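Local structure of transcriptional regulator, BadM/Rrf2 family (Thermincola potens, 4CIC) at residues K10-M18 with I78-E88; I50-K60 with G67-P75. The protein probably acts as a DNA-binding transcription factor of the Rrf2 family, an IscR-like helix-turn-helix regulator linked to iron-sulfur cluster biogenesis. The protein carries 3 engineered substitutions. All coordinates share one frame; numbering follows the deposited sequence. Where two conformers were deposited one is given.

Interaction 1: residues K10-M18 with I78-E88. With NA (sodium ion), chain D.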
ATOM      1  N   LYS A  10      11.405  -2.423  -7.589  1.00 16.97           N
ATOM      2  CA  LYS A  10      11.131  -1.833  -8.898  1.00 19.29           C
ATOM      3  C   LYS A  10      10.436  -0.480  -8.794  1.00 19.74           C
ATOM      4  O   LYS A  10      10.717   0.429  -9.591  1.00 21.31           O
ATOM      5  CB  LYS A  10      10.444  -2.797  -9.875  1.00 25.33           C
ATOM      6  CG  LYS A  10       9.046  -3.279  -9.497  1.00 28.28           C
ATOM      7  CD  LYS A  10       8.518  -4.184 -10.623  1.00 34.82           C
ATOM      8  CE  LYS A  10       7.603  -5.290 -10.108  1.00 55.08           C
ATOM      9  NZ  LYS A  10       8.072  -6.642 -10.564  1.00 58.71           N
ATOM     10  N   GLY A  11       9.572  -0.317  -7.795  1.00 23.18           N
ATOM     11  CA  GLY A  11       8.884   0.949  -7.637  1.00 23.58           C
ATOM     12  C   GLY A  11       9.871   1.990  -7.156  1.00 25.35           C
ATOM     13  O   GLY A  11       9.911   3.130  -7.646  1.00 22.63           O
ATOM     14  N   HIS A  12      10.686   1.595  -6.192  1.00 21.96           N
ATOM     15  CA  HIS A  12      11.583   2.539  -5.587  1.00 23.61           C
ATOM     16  C   HIS A  12      12.628   2.966  -6.608  1.00 21.32           C
ATOM     17  O   HIS A  12      12.864   4.170  -6.805  1.00 23.84           O
ATOM     18  CB  HIS A  12      12.234   1.995  -4.319  1.00 29.34           C
ATOM     19  CG  HIS A  12      13.014   3.031  -3.584  1.00 37.62           C
ATOM     20  ND1 HIS A  12      12.422   4.143  -3.021  1.00 35.99           N
ATOM     21  CD2 HIS A  12      14.345   3.167  -3.366  1.00 37.30           C
ATOM     22  CE1 HIS A  12      13.351   4.910  -2.478  1.00 38.69           C
ATOM     23  NE2 HIS A  12      14.528   4.334  -2.665  1.00 40.81           N
ATOM     24  N   TYR A  13      13.249   2.006  -7.285  1.00 19.41           N
ATOM     25  CA  TYR A  13      14.265   2.386  -8.272  1.00 23.98           C
ATOM     26  C   TYR A  13      13.687   3.056  -9.522  1.00 20.76           C
ATOM     27  O   TYR A  13      14.338   3.939 -10.115  1.00 19.84           O
ATOM     28  CB  TYR A  13      15.173   1.197  -8.612  1.00 24.06           C
ATOM     29  CG  TYR A  13      15.941   0.692  -7.401  1.00 30.78           C
ATOM     30  CD1 TYR A  13      16.073   1.478  -6.261  1.00 44.50           C
ATOM     31  CD2 TYR A  13      16.543  -0.552  -7.401  1.00 35.71           C
ATOM     32  CE1 TYR A  13      16.777   1.033  -5.148  1.00 45.16           C
ATOM     33  CE2 TYR A  13      17.243  -1.010  -6.285  1.00 48.82           C
ATOM     34  CZ  TYR A  13      17.354  -0.212  -5.167  1.00 49.68           C
ATOM     35  OH  TYR A  13      18.048  -0.658  -4.063  1.00 63.16           O
ATOM     36  N   GLY A  14      12.487   2.653  -9.931  1.00 20.51           N
ATOM     37  CA  GLY A  14      11.815   3.272 -11.064  1.00 20.53           C
ATOM     38  C   GLY A  14      11.597   4.757 -10.841  1.00 21.89           C
ATOM     39  O   GLY A  14      11.971   5.621 -11.676  1.00 20.97           O
ATOM     40  N   VAL A  15      11.044   5.077  -9.682  1.00 18.77           N
ATOM     41  CA  VAL A  15      10.811   6.471  -9.335  1.00 18.00           C
ATOM     42  C   VAL A  15      12.119   7.213  -9.098  1.00 20.27           C
ATOM     43  O   VAL A  15      12.252   8.350  -9.553  1.00 20.45           O
ATOM     44  CB  VAL A  15       9.847   6.594  -8.139  1.00 20.57           C
ATOM     45  CG1 VAL A  15       9.655   8.061  -7.739  1.00 23.73           C
ATOM     46  CG2 VAL A  15       8.517   5.977  -8.526  1.00 21.30           C
ATOM     47  N   GLN A  16      13.084   6.594  -8.417  1.00 18.64           N
ATOM     48  CA  GLN A  16      14.376   7.273  -8.224  1.00 20.96           C
ATOM     49  C   GLN A  16      15.017   7.630  -9.554  1.00 20.17           C
ATOM     50  O   GLN A  16      15.573   8.718  -9.704  1.00 21.95           O
ATOM     51  CB  GLN A  16      15.376   6.415  -7.446  1.00 21.40           C
ATOM     52  CG  GLN A  16      15.178   6.423  -5.950  1.00 29.31           C
ATOM     53  CD  GLN A  16      16.300   5.679  -5.245  1.00 42.75           C
ATOM     54  OE1 GLN A  16      16.265   4.457  -5.116  1.00 56.34           O
ATOM     55  NE2 GLN A  16      17.305   6.414  -4.800  1.00 42.90           N
ATOM     56  N   ALA A  17      14.974   6.707 -10.508  1.00 18.12           N
ATOM     57  CA  ALA A  17      15.674   6.939 -11.779  1.00 19.63           C
ATOM     58  C   ALA A  17      14.952   8.022 -12.579  1.00 19.39           C
ATOM     59  O   ALA A  17      15.594   8.884 -13.205  1.00 19.03           O
ATOM     60  CB  ALA A  17      15.741   5.647 -12.574  1.00 20.22           C
ATOM     61  N   MET A  18      13.614   7.993 -12.536  1.00 19.47           N
ATOM     62  CA  MET A  18      12.829   8.986 -13.265  1.00 18.28           C
ATOM     63  C   MET A  18      13.013  10.349 -12.640  1.00 20.36           C
ATOM     64  O   MET A  18      13.079  11.355 -13.352  1.00 19.05           O
ATOM     65  CB  MET A  18      11.344   8.606 -13.298  1.00 17.59           C
ATOM     66  CG  MET A  18      11.056   7.379 -14.183  1.00 17.14           C
ATOM     67  SD  MET A  18      11.320   7.794 -15.948  1.00 20.75           S
ATOM     68  CE  MET A  18      10.027   8.981 -16.223  1.00 19.09           C
ATOM     69  N   ILE A  78       4.212  13.965 -16.093  1.00 19.72           N
ATOM     70  CA  ILE A  78       4.434  12.588 -15.645  1.00 19.08           C
ATOM     71  C   ILE A  78       4.018  12.462 -14.188  1.00 23.80           C
ATOM     72  O   ILE A  78       4.693  12.991 -13.305  1.00 20.85           O
ATOM     73  CB  ILE A  78       5.929  12.156 -15.807  1.00 18.78           C
ATOM     74  CG1 ILE A  78       6.353  12.286 -17.265  1.00 18.64           C
ATOM     75  CG2 ILE A  78       6.110  10.706 -15.317  1.00 19.67           C
ATOM     76  CD1 ILE A  78       7.849  12.091 -17.499  1.00 23.63           C
ATOM     77  N   LYS A  79       2.919  11.744 -13.931  1.00 21.90           N
ATOM     78  CA  LYS A  79       2.513  11.434 -12.559  1.00 21.61           C
ATOM     79  C   LYS A  79       3.319  10.257 -12.022  1.00 18.83           C
ATOM     80  O   LYS A  79       3.715   9.384 -12.777  1.00 19.73           O
ATOM     81  CB  LYS A  79       1.019  11.052 -12.498  1.00 19.78           C
ATOM     82  CG  LYS A  79       0.090  12.152 -12.940  1.00 24.85           C
ATOM     83  CD  LYS A  79      -1.315  11.639 -13.132  1.00 28.62           C
ATOM     84  CE  LYS A  79      -2.232  12.752 -13.610  1.00 31.04           C
ATOM     85  NZ  LYS A  79      -3.645  12.270 -13.745  1.00 41.33           N
ATOM     86  N   VAL A  80       3.569  10.225 -10.717  1.00 19.89           N
ATOM     87  CA  VAL A  80       4.268   9.086 -10.142  1.00 18.34           C
ATOM     88  C   VAL A  80       3.469   7.816 -10.447  1.00 17.68           C
ATOM     89  O   VAL A  80       4.035   6.762 -10.745  1.00 20.63           O
ATOM     90  CB  VAL A  80       4.484   9.246  -8.628  1.00 20.01           C
ATOM     91  CG1 VAL A  80       5.118   8.002  -8.062  1.00 19.97           C
ATOM     92  CG2 VAL A  80       5.404  10.444  -8.375  1.00 25.22           C
ATOM     93  N   GLY A  81       2.154   7.922 -10.368  1.00 21.98           N
ATOM     94  CA  GLY A  81       1.300   6.794 -10.699  1.00 21.02           C
ATOM     95  C   GLY A  81       1.460   6.257 -12.120  1.00 24.40           C
ATOM     96  O   GLY A  81       1.270   5.058 -12.349  1.00 23.03           O
ATOM     97  N   ASP A  82       1.764   7.136 -13.077  1.00 20.05           N
ATOM     98  CA  ASP A  82       2.034   6.724 -14.460  1.00 26.86           C
ATOM     99  C   ASP A  82       3.249   5.802 -14.501  1.00 25.06           C
ATOM    100  O   ASP A  82       3.291   4.840 -15.262  1.00 24.68           O
ATOM    101  CB  ASP A  82       2.393   7.912 -15.366  1.00 26.62           C
ATOM    102  CG  ASP A  82       1.247   8.888 -15.603  1.00 44.34           C
ATOM    103  OD1 ASP A  82       0.068   8.492 -15.490  1.00 33.50           O
ATOM    104  OD2 ASP A  82       1.546  10.066 -15.947  1.00 40.95           O
ATOM    105  N   ILE A  83       4.277   6.150 -13.736  1.00 19.14           N
ATOM    106  CA  ILE A  83       5.487   5.352 -13.711  1.00 19.24           C
ATOM    107  C   ILE A  83       5.173   3.977 -13.108  1.00 21.27           C
ATOM    108  O   ILE A  83       5.574   2.938 -13.637  1.00 19.96           O
ATOM    109  CB  ILE A  83       6.571   6.039 -12.860  1.00 19.01           C
ATOM    110  CG1 ILE A  83       6.919   7.403 -13.464  1.00 19.45           C
ATOM    111  CG2 ILE A  83       7.759   5.121 -12.696  1.00 19.66           C
ATOM    112  CD1 ILE A  83       7.749   8.276 -12.516  1.00 19.23           C
ATOM    113  N   ILE A  84       4.432   3.977 -12.005  1.00 18.48           N
ATOM    114  CA  ILE A  84       4.078   2.727 -11.346  1.00 19.73           C
ATOM    115  C   ILE A  84       3.217   1.856 -12.271  1.00 22.76           C
ATOM    116  O   ILE A  84       3.448   0.662 -12.389  1.00 23.26           O
ATOM    117  CB  ILE A  84       3.347   3.002 -10.013  1.00 19.79           C
ATOM    118  CG1 ILE A  84       4.285   3.728  -9.028  1.00 23.03           C
ATOM    119  CG2 ILE A  84       2.823   1.719  -9.405  1.00 25.58           C
ATOM    120  CD1 ILE A  84       5.639   3.087  -8.874  1.00 26.78           C
ATOM    121  N   ARG A  85       2.232   2.443 -12.934  1.00 20.24           N
ATOM    122  CA  ARG A  85       1.417   1.675 -13.881  1.00 25.91           C
ATOM    123  C   ARG A  85       2.220   0.995 -14.995  1.00 25.54           C
ATOM    124  O   ARG A  85       1.966  -0.163 -15.352  1.00 28.24           O
ATOM    125  CB  ARG A  85       0.332   2.545 -14.496  1.00 27.31           C
ATOM    126  CG  ARG A  85      -0.848   2.764 -13.583  1.00 25.40           C
ATOM    127  CD  ARG A  85      -1.921   3.542 -14.292  1.00 39.63           C
ATOM    128  NE  ARG A  85      -2.903   4.044 -13.347  1.00 52.56           N
ATOM    129  CZ  ARG A  85      -2.850   5.253 -12.805  1.00 53.28           C
ATOM    130  NH1 ARG A  85      -1.862   6.071 -13.133  1.00 36.99           N
ATOM    131  NH2 ARG A  85      -3.782   5.644 -11.945  1.00 64.59           N
ATOM    132  N   VAL A  86       3.195   1.714 -15.533  1.00 23.58           N
ATOM    133  CA  VAL A  86       4.056   1.157 -16.570  1.00 21.81           C
ATOM    134  C   VAL A  86       4.804  -0.083 -16.041  1.00 26.17           C
ATOM    135  O   VAL A  86       4.850  -1.134 -16.692  1.00 26.01           O
ATOM    136  CB  VAL A  86       5.044   2.216 -17.061  1.00 27.59           C
ATOM    137  CG1 VAL A  86       6.228   1.559 -17.749  1.00 29.59           C
ATOM    138  CG2 VAL A  86       4.326   3.184 -17.974  1.00 25.39           C
ATOM    139  N   LEU A  87       5.358   0.020 -14.843  1.00 21.10           N
ATOM    140  CA  LEU A  87       6.210  -1.050 -14.345  1.00 24.52           C
ATOM    141  C   LEU A  87       5.405  -2.276 -13.910  1.00 24.94           C
ATOM    142  O   LEU A  87       5.902  -3.398 -13.916  1.00 26.52           O
ATOM    143  CB  LEU A  87       7.075  -0.546 -13.193  1.00 23.88           C
ATOM    144  CG  LEU A  87       8.034   0.599 -13.546  1.00 21.26           C
ATOM    145  CD1 LEU A  87       8.740   1.066 -12.285  1.00 28.67           C
ATOM    146  CD2 LEU A  87       9.026   0.166 -14.613  1.00 27.67           C
ATOM    147  N   GLU A  88       4.163  -2.053 -13.520  1.00 29.24           N
ATOM    148  CA  GLU A  88       3.364  -3.178 -13.022  1.00 28.92           C
ATOM    149  C   GLU A  88       2.693  -3.972 -14.144  1.00 41.36           C
ATOM    150  O   GLU A  88       2.494  -3.463 -15.238  1.00 40.75           O
ATOM    151  CB  GLU A  88       2.394  -2.685 -11.962  1.00 37.23           C
ATOM    152  CG  GLU A  88       2.998  -2.795 -10.555  1.00 61.76           C
ATOM    153  CD  GLU A  88       4.369  -2.107 -10.409  1.00 66.49           C
ATOM    154  OE1 GLU A  88       4.445  -0.881 -10.594  1.00 84.53           O
ATOM    155  OE2 GLU A  88       5.370  -2.771 -10.051  1.00 41.04           O
TER
HETATM  156 NA    NA D1150       2.550  -2.049 -16.939  1.00 32.32          NA
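Met18 starts with CG beside its own backbone N (chi1 -70°), which lays CG along Ile83 CD1, and two further bends carry CE on to Ile78. The contact belongs to the helical core of a winged helix-turn-helix domain: helix 9-23 packs on helix 80-87 with the short axes 9.9 Å apart and running at 130°, and no hydrogen bond joins the segments. Met18 CB lies 3.7 Å from Ile83 CD1, the two chains sliding past each other in opposite directions, while Met18 CE reaches Ile78 CD1 at 4.0 Å. In Ile84 the turn at chi2 (-49°) swings CD1 over Gly11, 4.1 Å from Gly11 CA, and the same methyl meets Val15 CG2. Gly14 lets Leu87 CD1 come near; a beta carbon there would fall 2.5 Å from it, a clash. At the far end the aliphatic part of Lys10 lies on the Glu88 carboxylate, CE 3.4 Å from OE2, but Lys10 NZ stays 4.7 Å from Glu88 OE2 and any electrostatic help is probably modest. Past Leu87 the helix ends at a sodium ion, which Glu88 O binds at 2.2 Å, joined by Arg85 O and Val86 O.

Interaction 2: residues I50-K60 with G67-P75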
ATOM      1  N   ILE A  50      15.103   0.922 -17.454  1.00 25.72           N
ATOM      2  CA  ILE A  50      15.059   1.974 -18.463  1.00 25.08           C
ATOM      3  C   ILE A  50      14.497   1.430 -19.763  1.00 29.17           C
ATOM      4  O   ILE A  50      13.775   2.129 -20.472  1.00 31.94           O
ATOM      5  CB  ILE A  50      16.459   2.555 -18.698  1.00 27.76           C
ATOM      6  CG1 ILE A  50      16.875   3.391 -17.489  1.00 35.57           C
ATOM      7  CG2 ILE A  50      16.503   3.408 -19.989  1.00 33.07           C
ATOM      8  CD1 ILE A  50      16.204   4.750 -17.437  1.00 38.38           C
ATOM      9  N   ALA A  51      14.801   0.168 -20.064  1.00 24.02           N
ATOM     10  CA  ALA A  51      14.287  -0.436 -21.290  1.00 28.84           C
ATOM     11  C   ALA A  51      12.763  -0.412 -21.311  1.00 26.47           C
ATOM     12  O   ALA A  51      12.154  -0.103 -22.339  1.00 27.28           O
ATOM     13  CB  ALA A  51      14.801  -1.850 -21.468  1.00 31.89           C
ATOM     14  N   VAL A  52      12.141  -0.756 -20.188  1.00 23.11           N
ATOM     15  CA  VAL A  52      10.687  -0.717 -20.112  1.00 23.35           C
ATOM     16  C   VAL A  52      10.156   0.718 -20.162  1.00 26.16           C
ATOM     17  O   VAL A  52       9.217   1.010 -20.898  1.00 24.37           O
ATOM     18  CB  VAL A  52      10.171  -1.458 -18.849  1.00 25.01           C
ATOM     19  CG1 VAL A  52       8.657  -1.417 -18.787  1.00 31.55           C
ATOM     20  CG2 VAL A  52      10.671  -2.895 -18.869  1.00 27.42           C
ATOM     21  N   LEU A  53      10.781   1.618 -19.414  1.00 25.65           N
ATOM     22  CA  LEU A  53      10.350   3.010 -19.402  1.00 26.36           C
ATOM     23  C   LEU A  53      10.474   3.619 -20.795  1.00 29.95           C
ATOM     24  O   LEU A  53       9.678   4.473 -21.183  1.00 25.56           O
ATOM     25  CB  LEU A  53      11.170   3.812 -18.392  1.00 22.43           C
ATOM     26  CG  LEU A  53      10.968   3.405 -16.933  1.00 23.46           C
ATOM     27  CD1 LEU A  53      11.945   4.155 -16.070  1.00 25.03           C
ATOM     28  CD2 LEU A  53       9.554   3.743 -16.520  1.00 29.65           C
ATOM     29  N   ARG A  54      11.454   3.146 -21.552  1.00 23.74           N
ATOM     30  CA  ARG A  54      11.665   3.633 -22.926  1.00 28.57           C
ATOM     31  C   ARG A  54      10.566   3.139 -23.864  1.00 24.64           C
ATOM     32  O   ARG A  54      10.015   3.906 -24.651  1.00 27.60           O
ATOM     33  CB  ARG A  54      13.033   3.198 -23.441  1.00 30.64           C
ATOM     34  CG  ARG A  54      13.616   4.127 -24.496  1.00 43.01           C
ATOM     35  CD  ARG A  54      15.024   3.711 -24.885  1.00 55.97           C
ATOM     36  NE  ARG A  54      15.062   3.170 -26.239  1.00 68.84           N
ATOM     37  CZ  ARG A  54      16.137   2.625 -26.796  1.00 73.57           C
ATOM     38  NH1 ARG A  54      17.269   2.543 -26.112  1.00 71.00           N
ATOM     39  NH2 ARG A  54      16.075   2.155 -28.035  1.00 76.33           N
ATOM     40  N   LYS A  55      10.240   1.855 -23.769  1.00 27.96           N
ATOM     41  CA  LYS A  55       9.155   1.288 -24.568  1.00 29.60           C
ATOM     42  C   LYS A  55       7.841   2.004 -24.269  1.00 30.21           C
ATOM     43  O   LYS A  55       7.003   2.172 -25.152  1.00 34.26           O
ATOM     44  CB  LYS A  55       8.988  -0.205 -24.276  1.00 32.72           C
ATOM     45  CG  LYS A  55      10.108  -1.090 -24.795  1.00 39.47           C
ATOM     46  CD  LYS A  55       9.746  -2.562 -24.599  1.00 47.12           C
ATOM     47  CE  LYS A  55      10.876  -3.497 -25.030  1.00 51.79           C
ATOM     48  NZ  LYS A  55      11.954  -3.583 -24.005  1.00 60.81           N
ATOM     49  N   ALA A  56       7.680   2.425 -23.018  1.00 25.16           N
ATOM     50  CA  ALA A  56       6.467   3.099 -22.564  1.00 29.11           C
ATOM     51  C   ALA A  56       6.367   4.537 -23.035  1.00 28.56           C
ATOM     52  O   ALA A  56       5.309   5.152 -22.940  1.00 30.47           O
ATOM     53  CB  ALA A  56       6.402   3.069 -21.052  1.00 25.70           C
ATOM     54  N   GLY A  57       7.475   5.091 -23.505  1.00 27.03           N
ATOM     55  CA  GLY A  57       7.461   6.459 -23.986  1.00 28.30           C
ATOM     56  C   GLY A  57       7.700   7.454 -22.861  1.00 28.56           C
ATOM     57  O   GLY A  57       7.402   8.640 -23.008  1.00 29.13           O
ATOM     58  N   LEU A  58       8.248   6.978 -21.747  1.00 23.57           N
ATOM     59  CA  LEU A  58       8.551   7.838 -20.604  1.00 21.45           C
ATOM     60  C   LEU A  58       9.973   8.397 -20.669  1.00 26.50           C
ATOM     61  O   LEU A  58      10.257   9.440 -20.096  1.00 24.80           O
ATOM     62  CB  LEU A  58       8.354   7.102 -19.279  1.00 24.13           C
ATOM     63  CG  LEU A  58       6.882   6.990 -18.866  1.00 26.83           C
ATOM     64  CD1 LEU A  58       6.718   6.147 -17.605  1.00 26.39           C
ATOM     65  CD2 LEU A  58       6.317   8.401 -18.664  1.00 27.44           C
ATOM     66  N   VAL A  59      10.863   7.664 -21.331  1.00 23.83           N
ATOM     67  CA  VAL A  59      12.229   8.137 -21.506  0.51 22.33           C
ATOM     68  C   VAL A  59      12.670   7.868 -22.925  1.00 22.43           C
ATOM     69  O   VAL A  59      12.117   7.011 -23.618  1.00 24.66           O
ATOM     70  CB  VAL A  59      13.227   7.455 -20.549  0.51 23.36           C
ATOM     71  CG1 VAL A  59      12.787   7.609 -19.094  0.51 21.96           C
ATOM     72  CG2 VAL A  59      13.393   6.005 -20.912  0.51 19.38           C
ATOM     73  N   LYS A  60      13.637   8.653 -23.385  1.00 22.46           N
ATOM     74  CA  LYS A  60      14.156   8.455 -24.727  1.00 25.71           C
ATOM     75  C   LYS A  60      15.674   8.499 -24.700  1.00 29.78           C
ATOM     76  O   LYS A  60      16.281   9.094 -23.806  1.00 27.35           O
ATOM     77  CB  LYS A  60      13.592   9.496 -25.697  1.00 31.10           C
ATOM     78  CG  LYS A  60      13.778  10.923 -25.243  1.00 33.96           C
ATOM     79  CD  LYS A  60      13.225  11.922 -26.255  1.00 46.23           C
ATOM     80  CE  LYS A  60      14.041  11.934 -27.532  1.00 58.96           C
ATOM     81  NZ  LYS A  60      13.476  12.903 -28.513  1.00 65.38           N
ATOM     82  N   GLY A  67      25.517  12.070 -25.154  1.00 79.70           N
ATOM     83  CA  GLY A  67      24.377  11.265 -25.524  1.00 64.71           C
ATOM     84  C   GLY A  67      23.855  10.752 -24.206  1.00 53.80           C
ATOM     85  O   GLY A  67      24.261  11.235 -23.148  1.00 58.29           O
ATOM     86  N   GLY A  68      22.972   9.766 -24.246  1.00 43.29           N
ATOM     87  CA  GLY A  68      22.424   9.250 -23.014  1.00 37.22           C
ATOM     88  C   GLY A  68      20.918   9.330 -23.010  1.00 32.54           C
ATOM     89  O   GLY A  68      20.292   9.267 -24.063  1.00 37.04           O
ATOM     90  N   TYR A  69      20.335   9.473 -21.822  1.00 26.72           N
ATOM     91  CA  TYR A  69      18.884   9.383 -21.682  1.00 25.92           C
ATOM     92  C   TYR A  69      18.295  10.683 -21.169  1.00 24.55           C
ATOM     93  O   TYR A  69      18.929  11.373 -20.372  1.00 22.70           O
ATOM     94  CB  TYR A  69      18.522   8.240 -20.722  1.00 25.37           C
ATOM     95  CG  TYR A  69      18.761   6.883 -21.349  1.00 33.34           C
ATOM     96  CD1 TYR A  69      20.001   6.261 -21.264  1.00 45.53           C
ATOM     97  CD2 TYR A  69      17.759   6.251 -22.074  1.00 45.57           C
ATOM     98  CE1 TYR A  69      20.225   5.030 -21.865  1.00 47.71           C
ATOM     99  CE2 TYR A  69      17.974   5.025 -22.672  1.00 49.11           C
ATOM    100  CZ  TYR A  69      19.204   4.419 -22.561  1.00 51.02           C
ATOM    101  OH  TYR A  69      19.404   3.194 -23.156  1.00 60.96           O
ATOM    102  N   ILE A  70      17.077  10.998 -21.619  1.00 21.08           N
ATOM    103  CA  ILE A  70      16.312  12.142 -21.108  1.00 21.93           C
ATOM    104  C   ILE A  70      14.856  11.735 -20.943  1.00 26.48           C
ATOM    105  O   ILE A  70      14.418  10.757 -21.543  1.00 23.75           O
ATOM    106  CB  ILE A  70      16.344  13.378 -22.055  1.00 25.37           C
ATOM    107  CG1 ILE A  70      15.848  13.011 -23.452  1.00 23.68           C
ATOM    108  CG2 ILE A  70      17.709  13.914 -22.141  1.00 30.47           C
ATOM    109  CD1 ILE A  70      15.616  14.208 -24.353  1.00 37.77           C
ATOM    110  N   LEU A  71      14.113  12.455 -20.110  1.00 23.16           N
ATOM    111  CA  LEU A  71      12.667  12.235 -20.062  1.00 22.02           C
ATOM    112  C   LEU A  71      12.083  12.493 -21.442  1.00 21.64           C
ATOM    113  O   LEU A  71      12.528  13.400 -22.169  1.00 24.03           O
ATOM    114  CB  LEU A  71      11.995  13.180 -19.069  1.00 19.12           C
ATOM    115  CG  LEU A  71      12.329  13.082 -17.588  1.00 19.93           C
ATOM    116  CD1 LEU A  71      11.592  14.178 -16.838  1.00 19.88           C
ATOM    117  CD2 LEU A  71      11.929  11.725 -17.043  1.00 20.20           C
ATOM    118  N   ALA A  72      11.071  11.704 -21.793  1.00 24.25           N
ATOM    119  CA  ALA A  72      10.382  11.847 -23.075  1.00 25.24           C
ATOM    120  C   ALA A  72       9.121  12.719 -22.991  1.00 26.64           C
ATOM    121  O   ALA A  72       8.512  13.038 -24.022  1.00 28.57           O
ATOM    122  CB  ALA A  72      10.036  10.474 -23.630  1.00 32.26           C
ATOM    123  N   ARG A  73       8.736  13.079 -21.765  1.00 30.97           N
ATOM    124  CA  ARG A  73       7.671  14.049 -21.487  1.00 31.05           C
ATOM    125  C   ARG A  73       8.197  14.997 -20.415  1.00 25.40           C
ATOM    126  O   ARG A  73       9.113  14.639 -19.676  1.00 25.32           O
ATOM    127  CB  ARG A  73       6.415  13.357 -20.936  1.00 32.51           C
ATOM    128  CG  ARG A  73       5.854  12.274 -21.818  1.00 39.57           C
ATOM    129  CD  ARG A  73       4.340  12.232 -21.718  1.00 38.86           C
ATOM    130  NE  ARG A  73       3.841  11.884 -20.381  1.00 39.57           N
ATOM    131  CZ  ARG A  73       3.574  10.645 -19.981  1.00 42.80           C
ATOM    132  NH1 ARG A  73       3.785   9.628 -20.806  1.00 46.03           N
ATOM    133  NH2 ARG A  73       3.101  10.419 -18.756  1.00 33.32           N
ATOM    134  N   GLU A  74       7.605  16.183 -20.310  1.00 23.69           N
ATOM    135  CA  GLU A  74       8.035  17.162 -19.306  1.00 19.77           C
ATOM    136  C   GLU A  74       7.641  16.622 -17.942  1.00 23.14           C
ATOM    137  O   GLU A  74       6.662  15.906 -17.847  1.00 24.18           O
ATOM    138  CB  GLU A  74       7.345  18.505 -19.532  1.00 22.49           C
ATOM    139  CG  GLU A  74       7.841  19.268 -20.791  1.00 22.17           C
ATOM    140  CD  GLU A  74       6.969  20.465 -21.152  1.00 36.59           C
ATOM    141  OE1 GLU A  74       6.635  21.266 -20.255  1.00 35.35           O
ATOM    142  OE2 GLU A  74       6.616  20.602 -22.340  1.00 44.52           O
ATOM    143  N   PRO A  75       8.409  16.950 -16.894  1.00 20.28           N
ATOM    144  CA  PRO A  75       8.078  16.408 -15.572  1.00 15.87           C
ATOM    145  C   PRO A  75       6.652  16.727 -15.123  1.00 18.96           C
ATOM    146  O   PRO A  75       6.040  15.885 -14.421  1.00 19.62           O
ATOM    147  CB  PRO A  75       9.112  17.064 -14.643  1.00 20.02           C
ATOM    148  CG  PRO A  75      10.339  17.313 -15.586  1.00 19.10           C
ATOM    149  CD  PRO A  75       9.710  17.651 -16.911  1.00 21.35           C
TER
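Ile70 O is approached by two groups of the facing strand: Lys60 N donates to it at 2.9 Å, nearly along the C=O axis, and Val59 CA makes a CA-H...O contact with it at 3.4 Å. Lys60 O is used likewise, taking the bond from Ile70 N at 3.0 Å and a CA-H...O contact from Tyr69. These bonds are those of an antiparallel hairpin, the wing of the winged helix-turn-helix fold of this family, with Lys60 and Ile70 a hydrogen-bonded pair. A third bond, Ala72 N to Leu58 O at 2.9 Å, is almost straight at the hydrogen but comes from above the carbonyl plane. Lys60 CG (chi1 53°) and Ile70 CG1 (chi1 56°) both sit between backbone N and carbonyl carbon; the chains run side by side, and Lys60 CG is a tight 3.4 Å from Ile70 CG1. Towards helix 43-55, Ile50 CG2 lies over one face of the Tyr69 ring, 3.9 Å from its centroid and 28° off the normal, a CH-pi contact, while Arg54 CD stands at the ring edge. Replacing Tyr69 by an alanine would probably leave Ile50 CG2 without its aromatic face and the Arg54 chain without a neighbour on the wing. At the other end Leu58 CD2 lies over one face of the Arg73 guanidinium, 3.5 Å from Arg73 NH1, whose group also donates through NH2 to Asp77 O. Backbone bonds thus fix the register, the CH-pi contact joins helix 43-55 to strand 68-71, and Leu58 on Arg73 joins the chain just outside the strands.

How the interactions relate
Interactions 1 and 2 have centres 12 Å apart and touch directly, the second nested inside the loop that the first closes. Met18 of interaction 1 reaches into interaction 2: its CE lies 3.4 Å from Leu71 CD2 and, in one of the two conformers of Val59, Met18 SD is 3.5 Å from Val59 CG1, so helix 9-23 packs on helix 80-87 and also touches the wing. Ile78 CD1 makes a second junction, 3.6 Å from Arg73 O, where the chain leaves strand 68-71 for helix 80-87. Beside it, Asp82 OD2 and Arg73 NH2, 3.2 Å apart, form a weak ion pair. The side chain of Leu58 is about 9 Å from the bound sodium ion of segment 78-88.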